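Local structure of transcription anti-terminator antagonist UpxZ (Bacteroides uniformis ATCC 8492, 4EPZ) at residues Leu107-Tyr112 with Lys141-Glu146; Arg90-Met95 with Glu118-Glu123. The protein probably antagonises transcription anti-termination, and in this way takes part in regulating capsular polysaccharide synthesis in Bacteroides. One frame throughout, in Å; residues are numbered along the deposited sequence. Where two conformers were deposited one is given.

Contact 1 of 2, residues Leu107-Tyr112 with Lys141-Glu146; sequences LLTWGY and KEIIEE
T109 and W110 on helix 102-115 meet I143 and E146 on helix 138-152 in a nearly parallel helix pair of this all-helical protein. The segment axes cross at 20° and come within 10.2 Å, with T109 level with I143.

The apolar part is a small patch in which the T109 and I143 side chains pass alongside one another, pointing opposite ways. I143 CG1 stands anti to its backbone N (chi1 -164°), which carries the ethyl arm towards the other helix. I143 CD1 then lies 3.8 Å from T109 CG2, while I143 CG1 touches T109 OG1 at 3.7 Å. That hydroxyl makes its hydrogen bond within its own helix, to M105 O, and presents only a van der Waals contact to I143. L147 and F150, further along helix 138-152, also rest on T109.

The polar part runs through a water. W110 NE1 and E146 OE1 are 4.1 Å apart, too far for a direct hydrogen bond, and the indole and carboxylate planes are turned 62° from each other. One water fills the gap, lying in the plane of the indole at its N-H edge. Extended beyond CG, the E146 chain brings its carboxylate up to this water, and its second oxygen, OE2, is hydrogen-bonded to the Y21 hydroxyl. The two oxygens therefore have separate partners, which should limit rotation of the carboxylate.

The indole also packs on L64, L67 and N71 of helix 56-72 and meets F150 edge-to-face, so it joins three helices; a bound calcium ion lies about 9 Å from its side chain. The bridging water accepts from W110 NE1 at 2.8 Å and donates to E146 OE1.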
loop_
_atom_site.group_PDB
_atom_site.type_symbol
_atom_site.label_atom_id
_atom_site.label_comp_id
_atom_site.label_asym_id
_atom_site.label_seq_id
_atom_site.Cartn_x
_atom_site.Cartn_y
_atom_site.Cartn_z
ATOM N N LEU A 107 -6.053 0.246 -1.184
ATOM C CA LEU A 107 -5.634 1.575 -1.654
ATOM C C LEU A 107 -6.090 2.652 -0.648
ATOM O O LEU A 107 -5.352 3.605 -0.361
ATOM C CB LEU A 107 -6.218 1.873 -3.028
ATOM C CG LEU A 107 -5.535 1.174 -4.195
ATOM C CD1 LEU A 107 -6.427 1.270 -5.446
ATOM C CD2 LEU A 107 -4.177 1.838 -4.517
ATOM N N LEU A 108 -7.321 2.521 -0.146
ATOM C CA LEU A 108 -7.810 3.496 0.851
ATOM C C LEU A 108 -6.949 3.455 2.097
ATOM O O LEU A 108 -6.613 4.520 2.621
ATOM C CB LEU A 108 -9.264 3.235 1.254
ATOM C CG LEU A 108 -10.353 3.481 0.197
ATOM C CD1 LEU A 108 -11.616 2.701 0.579
ATOM C CD2 LEU A 108 -10.662 5.006 0.086
ATOM N N THR A 109 -6.536 2.240 2.545
ATOM C CA THR A 109 -5.774 2.101 3.781
ATOM C C THR A 109 -4.359 2.650 3.590
ATOM O O THR A 109 -3.875 3.435 4.412
ATOM C CB THR A 109 -5.803 0.634 4.234
ATOM O OG1 THR A 109 -7.163 0.286 4.429
ATOM C CG2 THR A 109 -5.010 0.430 5.514
ATOM N N TRP A 110 -3.664 2.201 2.541
ATOM C CA TRP A 110 -2.314 2.706 2.254
ATOM C C TRP A 110 -2.321 4.203 1.952
ATOM O O TRP A 110 -1.414 4.917 2.393
ATOM C CB TRP A 110 -1.684 1.927 1.103
ATOM C CG TRP A 110 -1.127 0.639 1.600
ATOM C CD1 TRP A 110 -1.726 -0.583 1.549
ATOM C CD2 TRP A 110 0.028 0.488 2.439
ATOM N NE1 TRP A 110 -0.948 -1.518 2.203
ATOM C CE2 TRP A 110 0.127 -0.883 2.774
ATOM C CE3 TRP A 110 1.046 1.365 2.862
ATOM C CZ2 TRP A 110 1.182 -1.393 3.544
ATOM C CZ3 TRP A 110 2.092 0.854 3.623
ATOM C CH2 TRP A 110 2.134 -0.498 3.983
ATOM N N GLY A 111 -3.328 4.679 1.226
ATOM C CA GLY A 111 -3.443 6.111 0.926
ATOM C C GLY A 111 -3.656 6.916 2.198
ATOM O O GLY A 111 -2.982 7.940 2.420
ATOM N N TYR A 112 -4.492 6.405 3.110
ATOM C CA TYR A 112 -4.676 7.071 4.423
ATOM C C TYR A 112 -3.346 7.099 5.203
ATOM O O TYR A 112 -3.021 8.105 5.852
ATOM C CB TYR A 112 -5.756 6.314 5.238
ATOM C CG TYR A 112 -5.843 6.750 6.685
ATOM C CD1 TYR A 112 -6.460 7.951 7.035
ATOM C CD2 TYR A 112 -5.321 5.956 7.702
ATOM C CE1 TYR A 112 -6.538 8.354 8.371
ATOM C CE2 TYR A 112 -5.357 6.370 9.032
ATOM C CZ TYR A 112 -5.996 7.553 9.360
ATOM O OH TYR A 112 -6.088 7.926 10.676
ATOM N N LYS A 141 -9.129 -9.508 7.481
ATOM C CA LYS A 141 -8.643 -9.363 8.866
ATOM C C LYS A 141 -7.326 -8.582 8.899
ATOM O O LYS A 141 -7.169 -7.705 9.740
ATOM C CB LYS A 141 -8.465 -10.729 9.535
ATOM C CG LYS A 141 -9.774 -11.414 9.863
ATOM C CD LYS A 141 -9.478 -12.846 10.321
ATOM C CE LYS A 141 -10.750 -13.585 10.619
ATOM N NZ LYS A 141 -10.471 -14.989 11.019
ATOM N N GLU A 142 -6.391 -8.886 7.988
ATOM C CA GLU A 142 -5.090 -8.225 7.933
ATOM C C GLU A 142 -5.209 -6.732 7.633
ATOM O O GLU A 142 -4.537 -5.946 8.291
ATOM C CB GLU A 142 -4.191 -8.845 6.867
ATOM C CG GLU A 142 -3.596 -10.198 7.228
ATOM C CD GLU A 142 -2.461 -10.610 6.303
ATOM O OE1 GLU A 142 -1.890 -9.719 5.626
ATOM O OE2 GLU A 142 -2.132 -11.819 6.266
ATOM N N ILE A 143 -6.046 -6.357 6.634
ATOM C CA ILE A 143 -6.129 -4.943 6.228
ATOM C C ILE A 143 -6.841 -4.150 7.346
ATOM O O ILE A 143 -6.470 -3.002 7.586
ATOM C CB ILE A 143 -6.763 -4.740 4.835
ATOM C CG1 ILE A 143 -6.460 -3.309 4.278
ATOM C CG2 ILE A 143 -8.272 -5.072 4.830
ATOM C CD1 ILE A 143 -4.871 -3.079 4.084
ATOM N N ILE A 144 -7.823 -4.766 8.036
ATOM C CA ILE A 144 -8.468 -4.096 9.183
ATOM C C ILE A 144 -7.396 -3.766 10.279
ATOM O O ILE A 144 -7.369 -2.643 10.821
ATOM C CB ILE A 144 -9.596 -4.989 9.747
ATOM C CG1 ILE A 144 -10.803 -5.007 8.792
ATOM C CG2 ILE A 144 -10.029 -4.504 11.159
ATOM C CD1 ILE A 144 -11.759 -6.165 9.158
ATOM N N GLU A 145 -6.511 -4.735 10.546
ATOM C CA GLU A 145 -5.437 -4.599 11.519
ATOM C C GLU A 145 -4.483 -3.487 11.069
ATOM O O GLU A 145 -4.101 -2.625 11.871
ATOM C CB GLU A 145 -4.711 -5.948 11.687
ATOM C CG GLU A 145 -3.675 -5.986 12.801
ATOM C CD GLU A 145 -2.885 -7.283 12.892
ATOM O OE1 GLU A 145 -3.395 -8.336 12.442
ATOM O OE2 GLU A 145 -1.742 -7.242 13.401
ATOM N N GLU A 146 -4.115 -3.479 9.782
ATOM C CA GLU A 146 -3.195 -2.464 9.230
ATOM C C GLU A 146 -3.778 -1.052 9.374
ATOM O O GLU A 146 -3.087 -0.134 9.850
ATOM C CB GLU A 146 -2.859 -2.775 7.767
ATOM C CG GLU A 146 -1.893 -3.957 7.671
ATOM C CD GLU A 146 -1.727 -4.594 6.300
ATOM O OE1 GLU A 146 -2.017 -3.914 5.292
ATOM O OE2 GLU A 146 -1.267 -5.754 6.230
HETATM O O HOH W 1 -1.144 -4.241 3.002
#

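Contact 2 of 2, residues Arg90-Met95 with Glu118-Glu123; sequences RIYNIM and EELAHE
The ring of Y92 is the flat group here, and L120 comes to it obliquely at the hydroxyl end instead of stacking on it. L120 CD1 sits 3.6 Å from Y92 OH and 4.0 Å from Y92 CZ, the two side chains crossing at an angle. T115 of helix 102-115 touches the same tyrosine.

L120 reaches out from the first turn of helix 118-129 and divides its two methyls. While CD1 takes the tyrosine, L120 CD2 lies on the side of the selenomethionine M95, whose CE is 4.4 Å away, a loose contact. The M95 side chain leaves the backbone with CG opposite N (chi1 -172°), then bends at both later torsions to bring the methyl round to the leucine. The backbone turn that carries M95 is held by I91 O, which accepts from I94 N at 3.0 Å and from M95 N at 2.9 Å.

Just before the helix begins, D117 ties the two segments together from outside them: its OD2 is hydrogen-bonded to Y92 OH and its OD1 to the backbone N of E119. K104 adds weaker links, to M95 O and E123 OE2.

No hydrogen bond or salt bridge passes directly between the segments. Leucine, tyrosine and selenomethionine meet by dispersion, and hydrogen bonding comes in from outside the segments, through the D117 carboxylate.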
loop_
_atom_site.group_PDB
_atom_site.type_symbol
_atom_site.label_atom_id
_atom_site.label_comp_id
_atom_site.label_asym_id
_atom_site.label_seq_id
_atom_site.Cartn_x
_atom_site.Cartn_y
_atom_site.Cartn_z
ATOM N N ARG A 90 -1.964 9.797 -8.439
ATOM C CA ARG A 90 -2.564 8.842 -9.386
ATOM C C ARG A 90 -3.729 8.080 -8.734
ATOM O O ARG A 90 -4.745 7.804 -9.400
ATOM C CB ARG A 90 -1.493 7.875 -9.898
ATOM C CG ARG A 90 -0.505 8.555 -10.871
ATOM C CD ARG A 90 0.723 7.672 -11.071
ATOM N NE ARG A 90 0.370 6.353 -11.604
ATOM C CZ ARG A 90 1.247 5.389 -11.866
ATOM N NH1 ARG A 90 2.544 5.592 -11.673
ATOM N NH2 ARG A 90 0.835 4.222 -12.332
ATOM N N ILE A 91 -3.597 7.741 -7.425
ATOM C CA ILE A 91 -4.676 7.023 -6.729
ATOM C C ILE A 91 -5.898 7.932 -6.544
ATOM O O ILE A 91 -7.021 7.485 -6.787
ATOM C CB ILE A 91 -4.153 6.471 -5.388
ATOM C CG1 ILE A 91 -3.095 5.357 -5.632
ATOM C CG2 ILE A 91 -5.303 5.992 -4.516
ATOM C CD1 ILE A 91 -2.286 5.032 -4.344
ATOM N N TYR A 92 -5.704 9.193 -6.105
ATOM C CA TYR A 92 -6.838 10.104 -5.938
ATOM C C TYR A 92 -7.587 10.304 -7.275
ATOM O O TYR A 92 -8.806 10.414 -7.262
ATOM C CB TYR A 92 -6.366 11.458 -5.410
ATOM C CG TYR A 92 -6.243 11.539 -3.903
ATOM C CD1 TYR A 92 -7.373 11.662 -3.095
ATOM C CD2 TYR A 92 -4.992 11.593 -3.287
ATOM C CE1 TYR A 92 -7.265 11.796 -1.710
ATOM C CE2 TYR A 92 -4.872 11.727 -1.905
ATOM C CZ TYR A 92 -6.013 11.807 -1.120
ATOM O OH TYR A 92 -5.878 11.988 0.226
ATOM N N ASN A 93 -6.884 10.232 -8.413
ATOM C CA ASN A 93 -7.516 10.385 -9.727
ATOM C C ASN A 93 -8.370 9.201 -10.137
ATOM O O ASN A 93 -9.175 9.347 -11.063
ATOM C CB ASN A 93 -6.462 10.645 -10.807
ATOM C CG ASN A 93 -5.828 12.000 -10.708
ATOM O OD1 ASN A 93 -6.316 12.917 -10.024
ATOM N ND2 ASN A 93 -4.697 12.145 -11.363
ATOM N N ILE A 94 -8.206 8.027 -9.511
ATOM C CA ILE A 94 -9.042 6.886 -9.924
ATOM C C ILE A 94 -9.958 6.381 -8.794
ATOM O O ILE A 94 -10.829 5.562 -9.073
ATOM C CB ILE A 94 -8.159 5.702 -10.460
ATOM C CG1 ILE A 94 -7.254 5.096 -9.348
ATOM C CG2 ILE A 94 -7.395 6.123 -11.717
ATOM C CD1 ILE A 94 -6.599 3.771 -9.687
HETATM N N MSE A 95 -9.706 6.772 -7.515
HETATM C CA MSE A 95 -10.414 6.174 -6.374
HETATM C C MSE A 95 -11.934 6.131 -6.536
HETATM O O MSE A 95 -12.522 5.061 -6.342
HETATM C CB MSE A 95 -10.040 6.899 -5.051
HETATM C CG MSE A 95 -10.595 6.214 -3.828
HETATM SE SE MSE A 95 -9.607 4.575 -3.549
HETATM C CE MSE A 95 -8.166 5.325 -2.616
ATOM N N GLU A 118 -8.806 12.114 6.538
ATOM C CA GLU A 118 -9.907 11.477 7.263
ATOM C C GLU A 118 -11.017 10.965 6.311
ATOM O O GLU A 118 -11.721 10.015 6.657
ATOM C CB GLU A 118 -10.468 12.419 8.336
ATOM C CG GLU A 118 -9.487 12.641 9.488
ATOM C CD GLU A 118 -9.000 11.446 10.304
ATOM O OE1 GLU A 118 -9.570 10.335 10.177
ATOM O OE2 GLU A 118 -8.032 11.627 11.078
ATOM N N GLU A 119 -11.128 11.518 5.094
ATOM C CA GLU A 119 -12.129 11.024 4.141
ATOM C C GLU A 119 -11.765 9.618 3.667
ATOM O O GLU A 119 -12.661 8.814 3.386
ATOM C CB GLU A 119 -12.265 11.953 2.928
ATOM C CG GLU A 119 -12.783 13.337 3.278
ATOM C CD GLU A 119 -12.977 14.292 2.108
ATOM O OE1 GLU A 119 -12.363 14.080 1.036
ATOM O OE2 GLU A 119 -13.728 15.279 2.278
ATOM N N LEU A 120 -10.442 9.319 3.554
ATOM C CA LEU A 120 -10.030 7.976 3.138
ATOM C C LEU A 120 -10.337 6.956 4.260
ATOM O O LEU A 120 -10.916 5.910 3.952
ATOM C CB LEU A 120 -8.552 7.933 2.735
ATOM C CG LEU A 120 -8.149 8.802 1.534
ATOM C CD1 LEU A 120 -6.650 8.597 1.235
ATOM C CD2 LEU A 120 -8.980 8.509 0.283
ATOM N N ALA A 121 -10.011 7.277 5.538
ATOM C CA ALA A 121 -10.354 6.388 6.669
ATOM C C ALA A 121 -11.863 6.151 6.716
ATOM O O ALA A 121 -12.287 4.997 6.856
ATOM C CB ALA A 121 -9.884 6.977 8.000
ATOM N N HIS A 122 -12.670 7.235 6.524
ATOM C CA HIS A 122 -14.128 7.163 6.585
ATOM C C HIS A 122 -14.666 6.196 5.542
ATOM O O HIS A 122 -15.470 5.308 5.886
ATOM C CB HIS A 122 -14.769 8.549 6.428
ATOM C CG HIS A 122 -16.257 8.518 6.556
ATOM N ND1 HIS A 122 -16.873 8.574 7.793
ATOM C CD2 HIS A 122 -17.206 8.376 5.602
ATOM C CE1 HIS A 122 -18.173 8.494 7.555
ATOM N NE2 HIS A 122 -18.427 8.374 6.256
ATOM N N GLU A 123 -14.181 6.321 4.284
ATOM C CA GLU A 123 -14.599 5.425 3.214
ATOM C C GLU A 123 -14.130 3.970 3.483
ATOM O O GLU A 123 -14.894 3.031 3.255
ATOM C CB GLU A 123 -14.055 5.937 1.893
ATOM C CG GLU A 123 -14.573 5.125 0.731
ATOM C CD GLU A 123 -14.327 5.735 -0.630
ATOM O OE1 GLU A 123 -13.802 6.871 -0.705
ATOM O OE2 GLU A 123 -14.681 5.071 -1.627
#

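From the N terminus the chain first reaches residues 90-95, then 107-112, 118-123 and 141-146, so the segments alternate and the two contacts cross. Contact 2 closes the excursion through helix 102-115, bringing helix 118-129 back beside the end of helix 80-92. Contact 1 closes the next excursion, through helix 118-129, and sets helix 138-152 against helix 102-115. Their centres are 12 Å apart and they touch directly: L120 CD1 packs 3.6 Å from G111 C, L108 CD2 meets M95 CE at 3.7 Å, and Y112 rests on A121. Helix 102-115 is thus common ground, tying helices 80-92, 118-129 and 138-152 into one bundle.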